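Local coordinates for protein putative glycosyltransferase (GalT1) (Streptococcus parasanguinis FW213, PDB 5HEA) that probably acts as a glycosyltransferase, transferring a sugar from a nucleotide-sugar donor to an acceptor, with this chain carrying its GT-A-type, family 2 glycosyltransferase domain, at residues A[5-10]-A[87-92]; A[9-14]-A[37-42]; A[14-19]-A[92-97]. All blocks are in the same frame, centred on the assembly; numbering follows the deposited sequence.

Contact 1. Residues A[5-10]-A[87-92]; sequences ELISII and YITFVD
I10 runs alongside F90, with I10 CD1 3.7 Å from F90 CE1, and this is the tight end of the contact. I10 CD1 also meets I88 CG2 at 3.6 Å. On the opposite face I9 packs beside T89 and V91, its CG2 3.7 Å from V91 CG2. T89 suits a buried strand: OG1, anti to the backbone N (chi1 -163°), bonds to K171 O, while the CG2 methyl faces I9 CG1.

Between the two layers of side chains, strands 7-10 and 87-90 run parallel. S8 N reaches Y87 O, T89 N reaches S8 O, and I10 N meets T89 O at 2.8 Å in a nearly straight bond (174°). V91 N extends the ladder to I10 O at 3.1 Å.

Toward the start the fit loosens and partly exposed residues take over. The bond from Y87 N to L6 O is weak at 3.4 Å. The E5 carboxylate reaches the edge of the Y87 ring, E5 OE2 lying in the ring plane 3.2 Å from Y87 OH, with the two planes 71° apart. Y106 gives OE2 a hydrogen bond and K86 pairs with OE1.

This parallel pair of a Rossmann-like GT-A sheet has its buried amides satisfied by the backbone and its faces filled by isoleucine and valine methyls, T89 and the Y87 and F90 rings; buried S8 OG bonds to E36, and the E5 carboxylate stays at the partly exposed start.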
# COMPACT_ATOMS: atom_id res chain seq x y z
N GLU A 5 -6.19 -35.56 -34.85
CA GLU A 5 -6.00 -34.11 -34.76
C GLU A 5 -5.31 -33.70 -33.46
O GLU A 5 -5.31 -34.44 -32.49
CB GLU A 5 -7.33 -33.41 -34.92
CG GLU A 5 -8.06 -33.80 -36.19
CD GLU A 5 -9.57 -33.88 -36.00
OE1 GLU A 5 -10.28 -33.14 -36.71
OE2 GLU A 5 -10.03 -34.68 -35.15
N LEU A 6 -4.73 -32.51 -33.45
CA LEU A 6 -3.88 -32.10 -32.33
C LEU A 6 -4.69 -31.78 -31.08
O LEU A 6 -5.64 -30.99 -31.12
CB LEU A 6 -3.02 -30.91 -32.73
CG LEU A 6 -2.10 -30.34 -31.65
CD1 LEU A 6 -0.91 -31.26 -31.42
CD2 LEU A 6 -1.66 -28.93 -32.05
N ILE A 7 -4.32 -32.42 -29.98
CA ILE A 7 -4.92 -32.11 -28.70
C ILE A 7 -3.96 -31.23 -27.89
O ILE A 7 -2.79 -31.58 -27.71
CB ILE A 7 -5.27 -33.38 -27.92
CG1 ILE A 7 -6.34 -34.20 -28.67
CG2 ILE A 7 -5.78 -33.03 -26.52
CD1 ILE A 7 -6.62 -35.53 -28.02
N SER A 8 -4.44 -30.10 -27.40
CA SER A 8 -3.62 -29.27 -26.52
C SER A 8 -3.89 -29.59 -25.04
O SER A 8 -5.01 -29.45 -24.56
CB SER A 8 -3.87 -27.78 -26.77
OG SER A 8 -3.48 -27.40 -28.08
N ILE A 9 -2.84 -30.01 -24.33
CA ILE A 9 -2.92 -30.33 -22.90
C ILE A 9 -2.31 -29.20 -22.09
O ILE A 9 -1.10 -28.96 -22.17
CB ILE A 9 -2.13 -31.60 -22.57
CG1 ILE A 9 -2.51 -32.73 -23.53
CG2 ILE A 9 -2.36 -31.98 -21.10
CD1 ILE A 9 -1.55 -33.92 -23.47
N ILE A 10 -3.14 -28.52 -21.32
CA ILE A 10 -2.73 -27.36 -20.54
C ILE A 10 -2.40 -27.77 -19.12
O ILE A 10 -3.23 -28.31 -18.39
CB ILE A 10 -3.82 -26.26 -20.58
CG1 ILE A 10 -3.96 -25.73 -22.01
CG2 ILE A 10 -3.49 -25.13 -19.59
CD1 ILE A 10 -5.23 -24.94 -22.27
N TYR A 87 -8.56 -29.55 -30.06
CA TYR A 87 -9.17 -29.88 -28.77
C TYR A 87 -8.28 -29.40 -27.64
O TYR A 87 -7.06 -29.31 -27.79
CB TYR A 87 -9.37 -31.39 -28.64
CG TYR A 87 -10.13 -31.98 -29.80
CD1 TYR A 87 -9.46 -32.53 -30.89
CD2 TYR A 87 -11.52 -31.95 -29.83
CE1 TYR A 87 -10.14 -33.06 -31.96
CE2 TYR A 87 -12.22 -32.48 -30.91
CZ TYR A 87 -11.52 -33.04 -31.97
OH TYR A 87 -12.18 -33.57 -33.05
N ILE A 88 -8.90 -29.09 -26.51
CA ILE A 88 -8.18 -28.61 -25.33
C ILE A 88 -8.53 -29.46 -24.12
O ILE A 88 -9.70 -29.79 -23.89
CB ILE A 88 -8.50 -27.12 -25.03
CG1 ILE A 88 -7.83 -26.21 -26.07
CG2 ILE A 88 -8.11 -26.76 -23.57
CD1 ILE A 88 -8.08 -24.73 -25.86
N THR A 89 -7.53 -29.84 -23.35
CA THR A 89 -7.80 -30.58 -22.13
C THR A 89 -6.86 -30.07 -21.04
O THR A 89 -5.83 -29.46 -21.34
CB THR A 89 -7.64 -32.08 -22.38
OG1 THR A 89 -8.27 -32.83 -21.33
CG2 THR A 89 -6.16 -32.45 -22.49
N PHE A 90 -7.24 -30.26 -19.78
CA PHE A 90 -6.45 -29.75 -18.65
C PHE A 90 -5.94 -30.92 -17.82
O PHE A 90 -6.67 -31.88 -17.61
CB PHE A 90 -7.31 -28.82 -17.76
CG PHE A 90 -7.80 -27.59 -18.47
CD1 PHE A 90 -6.98 -26.47 -18.59
CD2 PHE A 90 -9.07 -27.55 -19.04
CE1 PHE A 90 -7.42 -25.33 -19.26
CE2 PHE A 90 -9.52 -26.41 -19.71
CZ PHE A 90 -8.69 -25.31 -19.82
N VAL A 91 -4.70 -30.84 -17.36
CA VAL A 91 -4.16 -31.84 -16.42
C VAL A 91 -3.46 -31.07 -15.31
O VAL A 91 -2.64 -30.19 -15.58
CB VAL A 91 -3.15 -32.80 -17.10
CG1 VAL A 91 -2.46 -33.69 -16.06
CG2 VAL A 91 -3.84 -33.67 -18.14
N ASP A 92 -3.78 -31.37 -14.05
CA ASP A 92 -3.09 -30.74 -12.93
C ASP A 92 -1.76 -31.44 -12.69
O ASP A 92 -1.66 -32.65 -12.79
CB ASP A 92 -3.94 -30.76 -11.67
CG ASP A 92 -5.08 -29.76 -11.73
OD1 ASP A 92 -5.02 -28.82 -12.57
OD2 ASP A 92 -6.04 -29.91 -10.94

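Contact 2. Residues A[9-14]-A[37-42]; sequences IIVPVY and IILIND
V11 and L39 form the apolar centre, V11 running alongside L39 with V11 CG1 3.7 Å from L39 CD2. V13 crosses to the same methyl, its CG2 3.8 Å from L39 CD2. Helix 20-28 covers this face through L20 and L24. On the other face I40 packs with I10: its chi2 of 91°, off the usual staggered positions, carries CD1 to within 3.7 Å of I10 CG2. Helix 72-82 packs there.

Between the faces, five backbone bonds join the parallel strands. V11 N meets I38 O at 2.8 Å, whereas V13 N approaches I40 O from above the carbonyl plane, 39° out of it. P12 has no amide hydrogen, and none is needed toward 37-41, where V11 and V13 do the donating.

At the C-terminal end the partners turn polar. D42 N closes the ladder on V13 O at 2.9 Å, and Y14 CD1 comes to 3.2 Å from D42 O. The D42 carboxylate takes amide hydrogens from A70 and G71. N41 OD1 bonds to S44, and N41 also packs on L271 of a neighbouring subunit.

Such an apolar beta-alpha-beta unit ending in polar loops is consistent with GT-A relatives, where the nucleotide sits at the C-terminal edge of these strands.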
# COMPACT_ATOMS: atom_id res chain seq x y z
N ILE A 9 -2.84 -30.01 -24.33
CA ILE A 9 -2.92 -30.33 -22.90
C ILE A 9 -2.31 -29.20 -22.09
O ILE A 9 -1.10 -28.96 -22.17
CB ILE A 9 -2.13 -31.60 -22.57
CG1 ILE A 9 -2.51 -32.73 -23.53
CG2 ILE A 9 -2.36 -31.98 -21.10
CD1 ILE A 9 -1.55 -33.92 -23.47
N ILE A 10 -3.14 -28.52 -21.32
CA ILE A 10 -2.73 -27.36 -20.54
C ILE A 10 -2.40 -27.77 -19.12
O ILE A 10 -3.23 -28.31 -18.39
CB ILE A 10 -3.82 -26.26 -20.58
CG1 ILE A 10 -3.96 -25.73 -22.01
CG2 ILE A 10 -3.49 -25.13 -19.59
CD1 ILE A 10 -5.23 -24.94 -22.27
N VAL A 11 -1.15 -27.52 -18.72
CA VAL A 11 -0.66 -27.98 -17.44
C VAL A 11 -0.05 -26.81 -16.66
O VAL A 11 1.10 -26.43 -16.89
CB VAL A 11 0.38 -29.12 -17.62
CG1 VAL A 11 0.92 -29.59 -16.26
CG2 VAL A 11 -0.25 -30.28 -18.39
N PRO A 12 -0.83 -26.22 -15.76
CA PRO A 12 -0.30 -25.15 -14.91
C PRO A 12 0.69 -25.73 -13.91
O PRO A 12 0.47 -26.81 -13.36
CB PRO A 12 -1.54 -24.62 -14.18
CG PRO A 12 -2.70 -25.09 -15.01
CD PRO A 12 -2.27 -26.41 -15.55
N VAL A 13 1.78 -25.02 -13.68
CA VAL A 13 2.85 -25.50 -12.82
C VAL A 13 3.20 -24.43 -11.81
O VAL A 13 3.68 -23.36 -12.18
CB VAL A 13 4.12 -25.87 -13.63
CG1 VAL A 13 5.28 -26.22 -12.69
CG2 VAL A 13 3.84 -27.03 -14.57
N TYR A 14 2.93 -24.71 -10.53
CA TYR A 14 3.39 -23.84 -9.46
C TYR A 14 3.85 -24.67 -8.26
O TYR A 14 3.04 -25.32 -7.60
CB TYR A 14 2.31 -22.82 -9.03
CG TYR A 14 2.85 -21.85 -7.99
CD1 TYR A 14 3.82 -20.92 -8.33
CD2 TYR A 14 2.41 -21.90 -6.67
CE1 TYR A 14 4.34 -20.05 -7.39
CE2 TYR A 14 2.93 -21.03 -5.72
CZ TYR A 14 3.89 -20.11 -6.09
OH TYR A 14 4.42 -19.24 -5.17
N ILE A 37 1.92 -30.49 -25.04
CA ILE A 37 1.80 -30.18 -23.63
C ILE A 37 2.27 -28.76 -23.43
O ILE A 37 3.42 -28.42 -23.72
CB ILE A 37 2.66 -31.12 -22.78
CG1 ILE A 37 2.19 -32.56 -22.98
CG2 ILE A 37 2.59 -30.69 -21.32
CD1 ILE A 37 3.11 -33.63 -22.43
N ILE A 38 1.36 -27.92 -22.96
CA ILE A 38 1.68 -26.54 -22.64
C ILE A 38 1.86 -26.43 -21.14
O ILE A 38 0.90 -26.48 -20.37
CB ILE A 38 0.59 -25.59 -23.13
CG1 ILE A 38 0.31 -25.88 -24.61
CG2 ILE A 38 1.03 -24.14 -22.94
CD1 ILE A 38 -0.83 -25.12 -25.15
N LEU A 39 3.13 -26.36 -20.74
CA LEU A 39 3.51 -26.22 -19.35
C LEU A 39 3.57 -24.75 -19.01
O LEU A 39 4.43 -24.04 -19.52
CB LEU A 39 4.90 -26.84 -19.13
CG LEU A 39 5.00 -28.36 -19.04
CD1 LEU A 39 6.46 -28.81 -18.84
CD2 LEU A 39 4.12 -28.85 -17.91
N ILE A 40 2.67 -24.27 -18.16
CA ILE A 40 2.75 -22.87 -17.75
C ILE A 40 3.36 -22.76 -16.36
O ILE A 40 2.67 -22.95 -15.35
CB ILE A 40 1.39 -22.13 -17.80
CG1 ILE A 40 0.72 -22.30 -19.18
CG2 ILE A 40 1.57 -20.65 -17.49
CD1 ILE A 40 -0.19 -23.51 -19.27
N ASN A 41 4.66 -22.48 -16.32
CA ASN A 41 5.32 -22.25 -15.04
C ASN A 41 4.94 -20.87 -14.53
O ASN A 41 5.36 -19.85 -15.09
CB ASN A 41 6.84 -22.38 -15.16
CG ASN A 41 7.54 -21.84 -13.94
OD1 ASN A 41 7.07 -22.04 -12.83
ND2 ASN A 41 8.64 -21.13 -14.15
N ASP A 42 4.15 -20.85 -13.46
CA ASP A 42 3.58 -19.62 -12.90
C ASP A 42 4.52 -19.03 -11.85
O ASP A 42 4.13 -18.79 -10.70
CB ASP A 42 2.19 -19.96 -12.31
CG ASP A 42 1.42 -18.74 -11.83
OD1 ASP A 42 1.48 -17.67 -12.47
OD2 ASP A 42 0.73 -18.88 -10.80

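Contact 3. Residues A[14-19]-A[92-97]; sequences YNVEKY and DSDDFV
V16 fits against S93 and D94 by van der Waals contact alone, spreading one methyl to each: V16 CG2 lies 3.5 Å from S93 OG, and V16 CG1 comes to 3.3 Å from D94 OD1. The V16 and D94 side chains cross at about a right angle. Y19 adds its ring, with CD2 3.6 Å from the same D94 OD1 and the carboxylate plane turned 89° from that of the ring. One carboxylate oxygen is therefore flanked by carbon, while the other, OD2, forms a salt bridge with R218.

No direct hydrogen bond joins the two segments, so the polar link between them runs through water. One molecule accepts from Y14 N at 2.8 Å and donates to S93 OG at 3.0 Å. The serine hydroxyl, held between the backbone N and the carbonyl carbon (chi1 44°), also bonds to P12 O. A second water donates to both Y19 O and D95 O, each at 2.8 Å.

One backbone bond within each segment helps shape it: Y19 N returns to V16 O, and a type I turn from D92 to D95 is closed by D95 N on D92 O at 3.1 Å.

D92-S93-D94 matches the DXD motif, which in GT-A relatives engages a metal and the donor diphosphate. Small, hydrogen-bonding S93 in its middle, gripped by P12 and water, probably helps fix the turn that presents the aspartates.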
# COMPACT_ATOMS: atom_id res chain seq x y z
N TYR A 14 2.93 -24.71 -10.53
CA TYR A 14 3.39 -23.84 -9.46
C TYR A 14 3.85 -24.67 -8.26
O TYR A 14 3.04 -25.32 -7.60
CB TYR A 14 2.31 -22.82 -9.03
CG TYR A 14 2.85 -21.85 -7.99
CD1 TYR A 14 3.82 -20.92 -8.33
CD2 TYR A 14 2.41 -21.90 -6.67
CE1 TYR A 14 4.34 -20.05 -7.39
CE2 TYR A 14 2.93 -21.03 -5.72
CZ TYR A 14 3.89 -20.11 -6.09
OH TYR A 14 4.42 -19.24 -5.17
N ASN A 15 5.16 -24.65 -8.01
CA ASN A 15 5.77 -25.29 -6.84
C ASN A 15 5.33 -26.74 -6.63
O ASN A 15 4.86 -27.11 -5.55
CB ASN A 15 5.55 -24.45 -5.58
CG ASN A 15 6.38 -23.19 -5.59
OD1 ASN A 15 7.12 -22.94 -6.53
ND2 ASN A 15 6.27 -22.40 -4.54
N VAL A 16 5.51 -27.55 -7.67
CA VAL A 16 5.11 -28.95 -7.61
C VAL A 16 6.28 -29.89 -7.87
O VAL A 16 6.12 -30.96 -8.47
CB VAL A 16 3.96 -29.24 -8.60
CG1 VAL A 16 2.64 -28.71 -8.04
CG2 VAL A 16 4.25 -28.61 -9.97
N GLU A 17 7.47 -29.51 -7.40
CA GLU A 17 8.69 -30.28 -7.67
C GLU A 17 8.58 -31.78 -7.32
O GLU A 17 9.19 -32.62 -7.97
CB GLU A 17 9.91 -29.65 -6.98
CG GLU A 17 9.98 -29.87 -5.48
CD GLU A 17 11.19 -29.21 -4.83
OE1 GLU A 17 11.97 -28.53 -5.53
OE2 GLU A 17 11.35 -29.36 -3.60
N LYS A 18 7.81 -32.11 -6.29
CA LYS A 18 7.71 -33.49 -5.84
C LYS A 18 6.85 -34.34 -6.77
O LYS A 18 6.99 -35.56 -6.81
CB LYS A 18 7.15 -33.56 -4.41
CG LYS A 18 8.07 -32.97 -3.35
CD LYS A 18 7.52 -33.17 -1.95
CE LYS A 18 6.27 -32.35 -1.71
NZ LYS A 18 5.70 -32.58 -0.35
N TYR A 19 5.97 -33.70 -7.54
CA TYR A 19 4.96 -34.44 -8.29
C TYR A 19 5.03 -34.28 -9.80
O TYR A 19 4.40 -35.03 -10.55
CB TYR A 19 3.58 -34.01 -7.81
CG TYR A 19 3.44 -34.11 -6.31
CD1 TYR A 19 3.48 -35.35 -5.67
CD2 TYR A 19 3.28 -32.97 -5.53
CE1 TYR A 19 3.35 -35.45 -4.30
CE2 TYR A 19 3.15 -33.06 -4.17
CZ TYR A 19 3.18 -34.30 -3.55
OH TYR A 19 3.05 -34.37 -2.19
N ASP A 92 -3.78 -31.37 -14.05
CA ASP A 92 -3.09 -30.74 -12.93
C ASP A 92 -1.76 -31.44 -12.69
O ASP A 92 -1.66 -32.65 -12.79
CB ASP A 92 -3.94 -30.76 -11.67
CG ASP A 92 -5.08 -29.76 -11.73
OD1 ASP A 92 -5.02 -28.82 -12.57
OD2 ASP A 92 -6.04 -29.91 -10.94
N SER A 93 -0.73 -30.66 -12.37
CA SER A 93 0.62 -31.20 -12.33
C SER A 93 0.89 -32.05 -11.08
O SER A 93 1.94 -32.70 -10.99
CB SER A 93 1.65 -30.08 -12.52
OG SER A 93 1.31 -28.94 -11.75
N ASP A 94 -0.06 -32.04 -10.14
CA ASP A 94 -0.07 -32.92 -8.96
C ASP A 94 -0.55 -34.34 -9.26
O ASP A 94 -0.41 -35.24 -8.43
CB ASP A 94 -1.08 -32.39 -7.94
CG ASP A 94 -0.60 -31.19 -7.21
OD1 ASP A 94 0.63 -31.07 -7.03
OD2 ASP A 94 -1.44 -30.37 -6.80
N ASP A 95 -1.16 -34.51 -10.42
CA ASP A 95 -1.90 -35.73 -10.76
C ASP A 95 -1.21 -36.55 -11.84
O ASP A 95 -0.15 -36.17 -12.32
CB ASP A 95 -3.31 -35.35 -11.21
CG ASP A 95 -4.08 -34.59 -10.14
OD1 ASP A 95 -3.83 -34.84 -8.94
OD2 ASP A 95 -4.95 -33.74 -10.50
N PHE A 96 -1.81 -37.69 -12.20
CA PHE A 96 -1.28 -38.52 -13.28
C PHE A 96 -2.38 -39.37 -13.91
O PHE A 96 -3.48 -39.48 -13.37
CB PHE A 96 -0.10 -39.39 -12.81
CG PHE A 96 -0.43 -40.28 -11.64
CD1 PHE A 96 -0.46 -39.77 -10.35
CD2 PHE A 96 -0.71 -41.63 -11.84
CE1 PHE A 96 -0.76 -40.57 -9.28
CE2 PHE A 96 -1.00 -42.46 -10.76
CZ PHE A 96 -1.03 -41.93 -9.48
N VAL A 97 -2.09 -39.95 -15.07
CA VAL A 97 -3.12 -40.63 -15.85
C VAL A 97 -2.67 -41.98 -16.41
O VAL A 97 -1.47 -42.26 -16.50
CB VAL A 97 -3.60 -39.74 -17.03
CG1 VAL A 97 -4.21 -38.44 -16.52
CG2 VAL A 97 -2.43 -39.42 -17.95
O HOH W 1 0.89 -26.60 -9.92
O HOH W 2 1.87 -36.32 -10.43

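All three contacts belong to the family 2, GT-A-type part of the chain, which probably binds the nucleotide. Contacts 1 and 2 lie on the two sides of strand 7-13, between sheet neighbours 87-90 and 35-41; their centres are about 11 Å apart and they share I9 and I10. Contact 3 follows where 7-13 and 87-90 run out into loops, its centre about 10 Å from that of contact 2 and about 16 Å from that of contact 1. Its segments alternate with theirs: 14-19 precedes 37-42 and 87-92, and 92-97 comes last. S93 of contact 3 touches V11 and V13 of contact 2. The central sheet thus positions the loop bearing the DXD-like sequence, near the probable donor site.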